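Local structure of vanadium-dependent haloperoxidase (Zobellia galactanivorans, 4CIT) at residues A[70-84]-A[307-319]. The protein probably catalyses the peroxide-dependent oxidation of iodide, as a bacterial vanadate-binding iodoperoxidase of the PAP2 superfamily. Sequence-based numbering, arbitrary orientation.
With NA (sodium ion), chain G.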
ATOM      1  N   ASN A  70       9.576  -7.211  -1.606  1.00  8.23           N
ATOM      2  CA  ASN A  70       9.318  -7.532  -2.987  1.00  8.74           C
ATOM      3  C   ASN A  70      10.430  -7.154  -3.899  1.00  8.27           C
ATOM      4  O   ASN A  70      10.779  -7.944  -4.822  1.00  8.86           O
ATOM      5  CB  ASN A  70       7.987  -6.911  -3.455  1.00  9.18           C
ATOM      6  CG  ASN A  70       6.811  -7.578  -2.817  1.00 11.36           C
ATOM      7  OD1 ASN A  70       6.802  -8.839  -2.607  1.00 11.44           O
ATOM      8  ND2 ASN A  70       5.720  -6.818  -2.677  1.00 11.20           N
ATOM      9  N   VAL A  71      11.058  -5.975  -3.733  1.00  9.04           N
ATOM     10  CA  VAL A  71      12.165  -5.586  -4.594  1.00  9.20           C
ATOM     11  C   VAL A  71      13.276  -6.600  -4.491  1.00 10.30           C
ATOM     12  O   VAL A  71      13.886  -6.956  -5.536  1.00  8.24           O
ATOM     13  CB  VAL A  71      12.654  -4.117  -4.293  1.00  8.72           C
ATOM     14  CG1 VAL A  71      13.944  -3.758  -4.972  1.00  8.98           C
ATOM     15  CG2 VAL A  71      11.568  -3.136  -4.680  1.00  9.70           C
ATOM     16  N   ALA A  72      13.626  -7.007  -3.248  1.00 10.20           N
ATOM     17  CA  ALA A  72      14.657  -8.037  -3.086  1.00  9.65           C
ATOM     18  C   ALA A  72      14.402  -9.354  -3.842  1.00  9.20           C
ATOM     19  O   ALA A  72      15.263  -9.857  -4.587  1.00  9.18           O
ATOM     20  CB  ALA A  72      14.935  -8.312  -1.588  1.00  9.64           C
ATOM     21  N   ALA A  73      13.190  -9.881  -3.686  1.00  9.34           N
ATOM     22  CA  ALA A  73      12.811 -11.071  -4.430  1.00  9.22           C
ATOM     23  C   ALA A  73      12.793 -10.883  -5.909  1.00  9.20           C
ATOM     24  O   ALA A  73      13.315 -11.727  -6.683  1.00  9.77           O
ATOM     25  CB  ALA A  73      11.457 -11.486  -3.970  1.00  9.71           C
ATOM     26  N   TYR A  74      12.242  -9.756  -6.360  1.00  8.75           N
ATOM     27  CA  TYR A  74      12.207  -9.446  -7.779  1.00  9.74           C
ATOM     28  C   TYR A  74      13.579  -9.352  -8.355  1.00  9.32           C
ATOM     29  O   TYR A  74      13.883  -9.905  -9.439  1.00  8.18           O
ATOM     30  CB  TYR A  74      11.444  -8.102  -8.046  1.00 10.15           C
ATOM     31  CG  TYR A  74      11.478  -7.764  -9.529  1.00  9.10           C
ATOM     32  CD1 TYR A  74      10.617  -8.391 -10.397  1.00 10.04           C
ATOM     33  CD2 TYR A  74      12.474  -6.895 -10.037  1.00  9.28           C
ATOM     34  CE1 TYR A  74      10.746  -8.249 -11.753  1.00  9.70           C
ATOM     35  CE2 TYR A  74      12.584  -6.695 -11.412  1.00  8.68           C
ATOM     36  CZ  TYR A  74      11.626  -7.293 -12.240  1.00  9.99           C
ATOM     37  OH  TYR A  74      11.699  -7.092 -13.603  1.00 11.91           O
ATOM     38  N   GLU A  75      14.513  -8.724  -7.626  1.00  9.04           N
ATOM     39  CA  GLU A  75      15.881  -8.700  -8.167  1.00  9.40           C
ATOM     40  C   GLU A  75      16.503 -10.094  -8.422  1.00  9.82           C
ATOM     41  O   GLU A  75      17.281 -10.307  -9.364  1.00  8.83           O
ATOM     42  CB  GLU A  75      16.835  -7.840  -7.342  1.00 10.02           C
ATOM     43  CG  GLU A  75      16.505  -6.357  -7.398  1.00 11.05           C
ATOM     44  CD  GLU A  75      16.671  -5.810  -8.853  1.00 14.11           C
ATOM     45  OE1 GLU A  75      17.808  -5.780  -9.447  1.00 15.62           O
ATOM     46  OE2 GLU A  75      15.652  -5.591  -9.486  1.00 13.38           O
ATOM     47  N   ILE A  76      16.246 -10.995  -7.557  1.00  9.98           N
ATOM     48  CA  ILE A  76      16.679 -12.427  -7.734  1.00 10.68           C
ATOM     49  C   ILE A  76      16.127 -13.041  -8.996  1.00 12.87           C
ATOM     50  O   ILE A  76      16.871 -13.610  -9.849  1.00 11.82           O
ATOM     51  CB  ILE A  76      16.447 -13.254  -6.487  1.00 11.36           C
ATOM     52  CG1 ILE A  76      17.387 -12.820  -5.370  1.00 12.20           C
ATOM     53  CG2 ILE A  76      16.676 -14.753  -6.837  1.00 12.65           C
ATOM     54  CD1 ILE A  76      16.984 -13.364  -3.992  1.00 12.83           C
ATOM     55  N   VAL A  77      14.831 -12.852  -9.192  1.00 11.14           N
ATOM     56  CA  VAL A  77      14.201 -13.229 -10.435  1.00 13.03           C
ATOM     57  C   VAL A  77      14.784 -12.582 -11.655  1.00 12.12           C
ATOM     58  O   VAL A  77      15.140 -13.293 -12.619  1.00 13.36           O
ATOM     59  CB  VAL A  77      12.693 -13.015 -10.375  1.00 13.22           C
ATOM     60  CG1 VAL A  77      12.049 -13.258 -11.721  1.00 17.45           C
ATOM     61  CG2 VAL A  77      12.119 -13.926  -9.368  1.00 14.72           C
ATOM     62  N   ALA A  78      14.979 -11.270 -11.659  1.00 10.50           N
ATOM     63  CA  ALA A  78      15.544 -10.522 -12.775  1.00 10.91           C
ATOM     64  C   ALA A  78      17.008 -10.978 -13.128  1.00 11.81           C
ATOM     65  O   ALA A  78      17.406 -11.023 -14.292  1.00 12.15           O
ATOM     66  CB  ALA A  78      15.541  -9.068 -12.507  1.00 10.81           C
ATOM     67  N   ALA A  79      17.721 -11.356 -12.125  1.00 12.74           N
ATOM     68  CA  ALA A  79      19.114 -11.704 -12.348  1.00 13.66           C
ATOM     69  C   ALA A  79      19.206 -13.052 -13.080  1.00 14.97           C
ATOM     70  O   ALA A  79      20.281 -13.424 -13.635  1.00 17.27           O
ATOM     71  CB  ALA A  79      19.803 -11.799 -11.020  1.00 13.73           C
ATOM     72  N   THR A  80      18.156 -13.845 -12.977  1.00 14.31           N
ATOM     73  CA  THR A  80      18.159 -15.205 -13.392  1.00 16.09           C
ATOM     74  C   THR A  80      17.100 -15.549 -14.409  1.00 17.76           C
ATOM     75  O   THR A  80      16.974 -16.676 -14.751  1.00 19.40           O
ATOM     76  CB  THR A  80      17.994 -16.141 -12.195  1.00 16.63           C
ATOM     77  OG1 THR A  80      16.775 -15.918 -11.452  1.00 14.44           O
ATOM     78  CG2 THR A  80      19.187 -15.984 -11.265  1.00 17.07           C
ATOM     79  N   ASN A  81      16.331 -14.572 -14.854  1.00 14.21           N
ATOM     80  CA  ASN A  81      15.228 -14.817 -15.834  1.00 15.68           C
ATOM     81  C   ASN A  81      15.369 -13.742 -16.885  1.00 17.33           C
ATOM     82  O   ASN A  81      15.348 -12.535 -16.596  1.00 14.53           O
ATOM     83  CB  ASN A  81      13.902 -14.740 -15.113  1.00 14.54           C
ATOM     84  CG  ASN A  81      12.708 -15.062 -16.006  1.00 14.84           C
ATOM     85  OD1 ASN A  81      12.680 -14.694 -17.142  1.00 17.00           O
ATOM     86  ND2 ASN A  81      11.700 -15.640 -15.422  1.00 14.52           N
ATOM     87  N   ASP A  82      15.682 -14.176 -18.116  1.00 18.09           N
ATOM     88  CA  ASP A  82      15.885 -13.243 -19.198  1.00 19.30           C
ATOM     89  C   ASP A  82      14.619 -12.538 -19.675  1.00 18.67           C
ATOM     90  O   ASP A  82      14.750 -11.687 -20.558  1.00 19.97           O
ATOM     91  CB  ASP A  82      16.440 -13.997 -20.466  1.00 21.59           C
ATOM     92  CG  ASP A  82      17.792 -14.534 -20.243  0.50 22.32           C
ATOM     93  OD1 ASP A  82      18.512 -13.974 -19.383  0.50 23.83           O
ATOM     94  OD2 ASP A  82      18.129 -15.488 -20.949  0.50 27.49           O
ATOM     95  N   ASN A  83      13.442 -12.835 -19.131  1.00 16.79           N
ATOM     96  CA  ASN A  83      12.289 -12.054 -19.471  1.00 16.38           C
ATOM     97  C   ASN A  83      12.058 -10.767 -18.602  1.00 14.60           C
ATOM     98  O   ASN A  83      11.125 -10.016 -18.885  1.00 13.47           O
ATOM     99  CB  ASN A  83      11.031 -12.900 -19.373  1.00 18.13           C
ATOM    100  CG  ASN A  83      11.094 -14.175 -20.239  1.00 24.06           C
ATOM    101  OD1 ASN A  83      11.184 -15.290 -19.747  1.00 34.00           O
ATOM    102  ND2 ASN A  83      11.118 -13.998 -21.464  1.00 24.38           N
ATOM    103  N   TYR A  84      12.817 -10.569 -17.510  1.00 11.17           N
ATOM    104  CA  TYR A  84      12.574  -9.498 -16.540  1.00 10.68           C
ATOM    105  C   TYR A  84      13.824  -8.742 -16.323  1.00 11.33           C
ATOM    106  O   TYR A  84      14.860  -9.361 -16.103  1.00 12.18           O
ATOM    107  CB  TYR A  84      12.068 -10.076 -15.204  1.00 10.72           C
ATOM    108  CG  TYR A  84      10.739 -10.652 -15.335  1.00 11.14           C
ATOM    109  CD1 TYR A  84       9.600  -9.826 -15.348  1.00 11.78           C
ATOM    110  CD2 TYR A  84      10.568 -12.012 -15.528  1.00 11.50           C
ATOM    111  CE1 TYR A  84       8.328 -10.371 -15.613  1.00 11.46           C
ATOM    112  CE2 TYR A  84       9.295 -12.583 -15.727  1.00 13.88           C
ATOM    113  CZ  TYR A  84       8.181 -11.756 -15.707  1.00 12.91           C
ATOM    114  OH  TYR A  84       6.965 -12.360 -15.930  1.00 13.77           O
ATOM    115  N   PHE A 307       5.456 -17.808 -10.690  1.00 10.95           N
ATOM    116  CA  PHE A 307       6.193 -17.131  -9.632  1.00 10.53           C
ATOM    117  C   PHE A 307       6.707 -15.786 -10.093  1.00 10.89           C
ATOM    118  O   PHE A 307       6.588 -14.759  -9.381  1.00 10.25           O
ATOM    119  CB  PHE A 307       7.353 -18.000  -9.170  1.00 11.50           C
ATOM    120  CG  PHE A 307       8.031 -17.450  -7.943  1.00 11.80           C
ATOM    121  CD1 PHE A 307       9.132 -16.548  -8.042  1.00 12.62           C
ATOM    122  CD2 PHE A 307       7.619 -17.827  -6.662  1.00 12.07           C
ATOM    123  CE1 PHE A 307       9.778 -16.089  -6.927  1.00 11.64           C
ATOM    124  CE2 PHE A 307       8.294 -17.382  -5.538  1.00 12.61           C
ATOM    125  CZ  PHE A 307       9.302 -16.444  -5.651  1.00 11.35           C
ATOM    126  N   ALA A 308       7.415 -15.758 -11.228  1.00 12.40           N
ATOM    127  CA  ALA A 308       7.999 -14.532 -11.747  1.00 12.08           C
ATOM    128  C   ALA A 308       6.989 -13.466 -12.127  1.00 11.94           C
ATOM    129  O   ALA A 308       7.218 -12.301 -11.792  1.00 10.32           O
ATOM    130  CB  ALA A 308       8.959 -14.781 -12.902  1.00 13.01           C
ATOM    131  N   LYS A 309       5.889 -13.846 -12.766  1.00  9.71           N
ATOM    132  CA  LYS A 309       4.851 -12.895 -13.169  1.00 10.49           C
ATOM    133  C   LYS A 309       4.149 -12.343 -11.908  1.00 10.14           C
ATOM    134  O   LYS A 309       3.895 -11.163 -11.811  1.00  9.89           O
ATOM    135  CB  LYS A 309       3.851 -13.555 -14.068  1.00 10.94           C
ATOM    136  CG  LYS A 309       2.629 -12.746 -14.454  1.00 12.67           C
ATOM    137  CD  LYS A 309       2.967 -11.520 -15.186  1.00 16.29           C
ATOM    138  CE  LYS A 309       1.660 -10.878 -15.737  1.00 20.12           C
ATOM    139  NZ  LYS A 309       0.944 -11.697 -16.775  1.00 21.86           N
ATOM    140  N   THR A 310       3.917 -13.211 -10.982  1.00 10.17           N
ATOM    141  CA  THR A 310       3.326 -12.777  -9.663  1.00 11.26           C
ATOM    142  C   THR A 310       4.210 -11.727  -9.006  1.00 12.01           C
ATOM    143  O   THR A 310       3.736 -10.686  -8.540  1.00 11.40           O
ATOM    144  CB  THR A 310       3.103 -13.961  -8.726  1.00 13.07           C
ATOM    145  OG1 THR A 310       2.177 -14.827  -9.321  1.00 12.81           O
ATOM    146  CG2 THR A 310       2.533 -13.521  -7.340  1.00 13.05           C
ATOM    147  N   LEU A 311       5.515 -12.011  -8.870  1.00 11.68           N
ATOM    148  CA  LEU A 311       6.453 -11.049  -8.289  1.00 12.88           C
ATOM    149  C   LEU A 311       6.609  -9.778  -8.981  1.00 12.48           C
ATOM    150  O   LEU A 311       6.640  -8.729  -8.386  1.00 12.43           O
ATOM    151  CB  LEU A 311       7.779 -11.747  -8.089  1.00 13.46           C
ATOM    152  CG  LEU A 311       8.769 -11.208  -7.156  1.00 16.58           C
ATOM    153  CD1 LEU A 311       8.173 -10.727  -5.816  1.00 14.61           C
ATOM    154  CD2 LEU A 311       9.831 -12.308  -6.981  1.00 16.15           C
ATOM    155  N   PHE A 312       6.657  -9.815 -10.314  1.00 11.49           N
ATOM    156  CA  PHE A 312       6.576  -8.660 -11.131  1.00 10.42           C
ATOM    157  C   PHE A 312       5.377  -7.793 -10.777  1.00  9.52           C
ATOM    158  O   PHE A 312       5.534  -6.593 -10.557  1.00 10.40           O
ATOM    159  CB  PHE A 312       6.503  -9.144 -12.556  1.00 11.66           C
ATOM    160  CG  PHE A 312       6.089  -8.140 -13.565  1.00 11.37           C
ATOM    161  CD1 PHE A 312       6.952  -7.226 -14.053  1.00 13.49           C
ATOM    162  CD2 PHE A 312       4.832  -8.230 -14.136  1.00 13.08           C
ATOM    163  CE1 PHE A 312       6.546  -6.317 -15.043  1.00 14.00           C
ATOM    164  CE2 PHE A 312       4.452  -7.393 -15.158  1.00 14.09           C
ATOM    165  CZ  PHE A 312       5.274  -6.402 -15.582  1.00 14.01           C
ATOM    166  N   ALA A 313       4.232  -8.368 -10.714  1.00  9.56           N
ATOM    167  CA  ALA A 313       3.078  -7.615 -10.443  1.00  9.69           C
ATOM    168  C   ALA A 313       3.083  -6.973  -9.016  1.00 10.38           C
ATOM    169  O   ALA A 313       2.760  -5.751  -8.807  1.00  9.63           O
ATOM    170  CB  ALA A 313       1.850  -8.443 -10.626  1.00 11.14           C
ATOM    171  N   TYR A 314       3.451  -7.804  -8.022  1.00  9.52           N
ATOM    172  CA  TYR A 314       3.491  -7.301  -6.662  1.00  9.99           C
ATOM    173  C   TYR A 314       4.537  -6.200  -6.483  1.00  9.33           C
ATOM    174  O   TYR A 314       4.356  -5.251  -5.721  1.00  9.93           O
ATOM    175  CB  TYR A 314       3.768  -8.394  -5.627  1.00 10.30           C
ATOM    176  CG  TYR A 314       2.805  -9.496  -5.545  1.00 10.07           C
ATOM    177  CD1 TYR A 314       1.621  -9.483  -6.211  1.00 11.13           C
ATOM    178  CD2 TYR A 314       3.050 -10.558  -4.714  1.00 11.03           C
ATOM    179  CE1 TYR A 314       0.706 -10.539  -6.067  1.00 11.36           C
ATOM    180  CE2 TYR A 314       2.142 -11.603  -4.528  1.00 10.41           C
ATOM    181  CZ  TYR A 314       0.974 -11.591  -5.265  1.00 11.91           C
ATOM    182  OH  TYR A 314       0.094 -12.666  -5.211  1.00 11.79           O
ATOM    183  N   THR A 315       5.663  -6.313  -7.183  1.00  8.41           N
ATOM    184  CA  THR A 315       6.692  -5.334  -7.092  1.00  8.56           C
ATOM    185  C   THR A 315       6.349  -4.052  -7.715  1.00  9.66           C
ATOM    186  O   THR A 315       6.503  -2.970  -7.085  1.00  8.89           O
ATOM    187  CB  THR A 315       8.005  -5.919  -7.657  1.00  8.83           C
ATOM    188  OG1 THR A 315       8.292  -7.132  -6.922  1.00 10.34           O
ATOM    189  CG2 THR A 315       9.130  -4.949  -7.396  1.00  9.91           C
ATOM    190  N   LYS A 316       5.787  -4.102  -8.923  1.00  9.72           N
ATOM    191  CA  LYS A 316       5.400  -2.860  -9.571  1.00 10.10           C
ATOM    192  C   LYS A 316       4.277  -2.151  -8.717  1.00  9.39           C
ATOM    193  O   LYS A 316       4.350  -0.920  -8.539  1.00  8.84           O
ATOM    194  CB  LYS A 316       4.992  -3.116 -11.014  1.00 11.01           C
ATOM    195  CG  LYS A 316       4.997  -1.873 -11.864  1.00 12.86           C
ATOM    196  CD  LYS A 316       4.564  -2.094 -13.316  1.00 14.52           C
ATOM    197  CE  LYS A 316       5.380  -3.045 -14.114  1.00 15.33           C
ATOM    198  NZ  LYS A 316       5.151  -2.909 -15.606  1.00 16.04           N
ATOM    199  N   ALA A 317       3.356  -2.904  -8.198  1.00 10.42           N
ATOM    200  CA  ALA A 317       2.231  -2.359  -7.371  1.00 11.53           C
ATOM    201  C   ALA A 317       2.704  -1.765  -6.051  1.00 11.45           C
ATOM    202  O   ALA A 317       2.329  -0.611  -5.674  1.00  9.41           O
ATOM    203  CB  ALA A 317       1.123  -3.349  -7.154  1.00 12.61           C
ATOM    204  N   SER A 318       3.594  -2.499  -5.366  1.00 10.73           N
ATOM    205  CA  SER A 318       4.039  -2.062  -4.064  1.00  9.74           C
ATOM    206  C   SER A 318       4.955  -0.842  -4.189  1.00  9.50           C
ATOM    207  O   SER A 318       4.885   0.044  -3.332  1.00  9.41           O
ATOM    208  CB  SER A 318       4.597  -3.186  -3.224  1.00 10.12           C
ATOM    209  OG  SER A 318       5.769  -3.709  -3.808  1.00 11.75           O
ATOM    210  N   VAL A 319       5.855  -0.814  -5.163  1.00  9.54           N
ATOM    211  CA  VAL A 319       6.650   0.376  -5.394  1.00 10.79           C
ATOM    212  C   VAL A 319       5.815   1.626  -5.721  1.00 11.36           C
ATOM    213  O   VAL A 319       5.966   2.689  -5.121  1.00 11.77           O
ATOM    214  CB  VAL A 319       7.705   0.111  -6.457  1.00 13.37           C
ATOM    215  CG1 VAL A 319       8.360   1.379  -6.874  1.00 16.46           C
ATOM    216  CG2 VAL A 319       8.729  -0.901  -5.902  1.00 14.13           C
TER
HETATM  217 NA    NA G1454      16.768 -10.653 -16.385  1.00 14.38          NA
HETATM  218  O   HOH W   1      18.508 -12.002 -17.164  1.00 26.44           O
HETATM  219  O   HOH W   2      16.721  -9.869 -18.640  1.00 24.86           O
HETATM  220  O   HOH W   3      18.484  -8.368 -15.971  1.00 32.03           O
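Leu-311 pushes its fork into a hole lined by Asn-70, Ala-73, Tyr-74 and Val-77. Its CG, anti to the backbone N (chi1 -160°), carries the fork to the other helix, where CD2 lies 3.5 Å from Ala-73 CB, while CD1 leans toward Asn-70. Val-77 slides past in the opposite direction, splitting its branches: CG2 meets Leu-311 CD2 and the edge of the Phe-307 ring, and CG1 reaches Ala-308 CB at 3.6 Å. The answering knob is Asn-70, set among Leu-311, Tyr-314, Thr-315 and Ser-318; its ND2 gives a weak but fairly straight hydrogen bond to Ser-318 OG (3.3 Å, 165° at the hydrogen). That hydroxyl and Thr-315 OG1 each donate back to a carbonyl one turn earlier, Tyr-314 O and Leu-311 O, where the backbone N-H arrives from the opposite face. This is knobs-into-holes packing of roughly antiparallel segments, 70-80 and 307-319, whose axes come within 9.1 Å; it joins helix 59-80 to the start of helix 307-335 in the mainly helical vanadium haloperoxidase fold. In the turn from Asn-81 to Tyr-84, Tyr-84 turns its ring back onto the partner helix: Ala-308 O lies over one face, CE2 touches Ala-308 CB at 3.6 Å, and CE1 meets Phe-312 CB at 3.8 Å, the two rings inclined at 50°. A serine in place of this tyrosine would probably leave Ala-308 and Phe-312 without their aromatic cover, and the sodium loop less firmly held to the helix. Backbone oxygens of Ala-78, Asn-81 and Tyr-84 bind that sodium, with two waters close by and a third farther off; Tyr-84 O lies 2.3 Å from the ion.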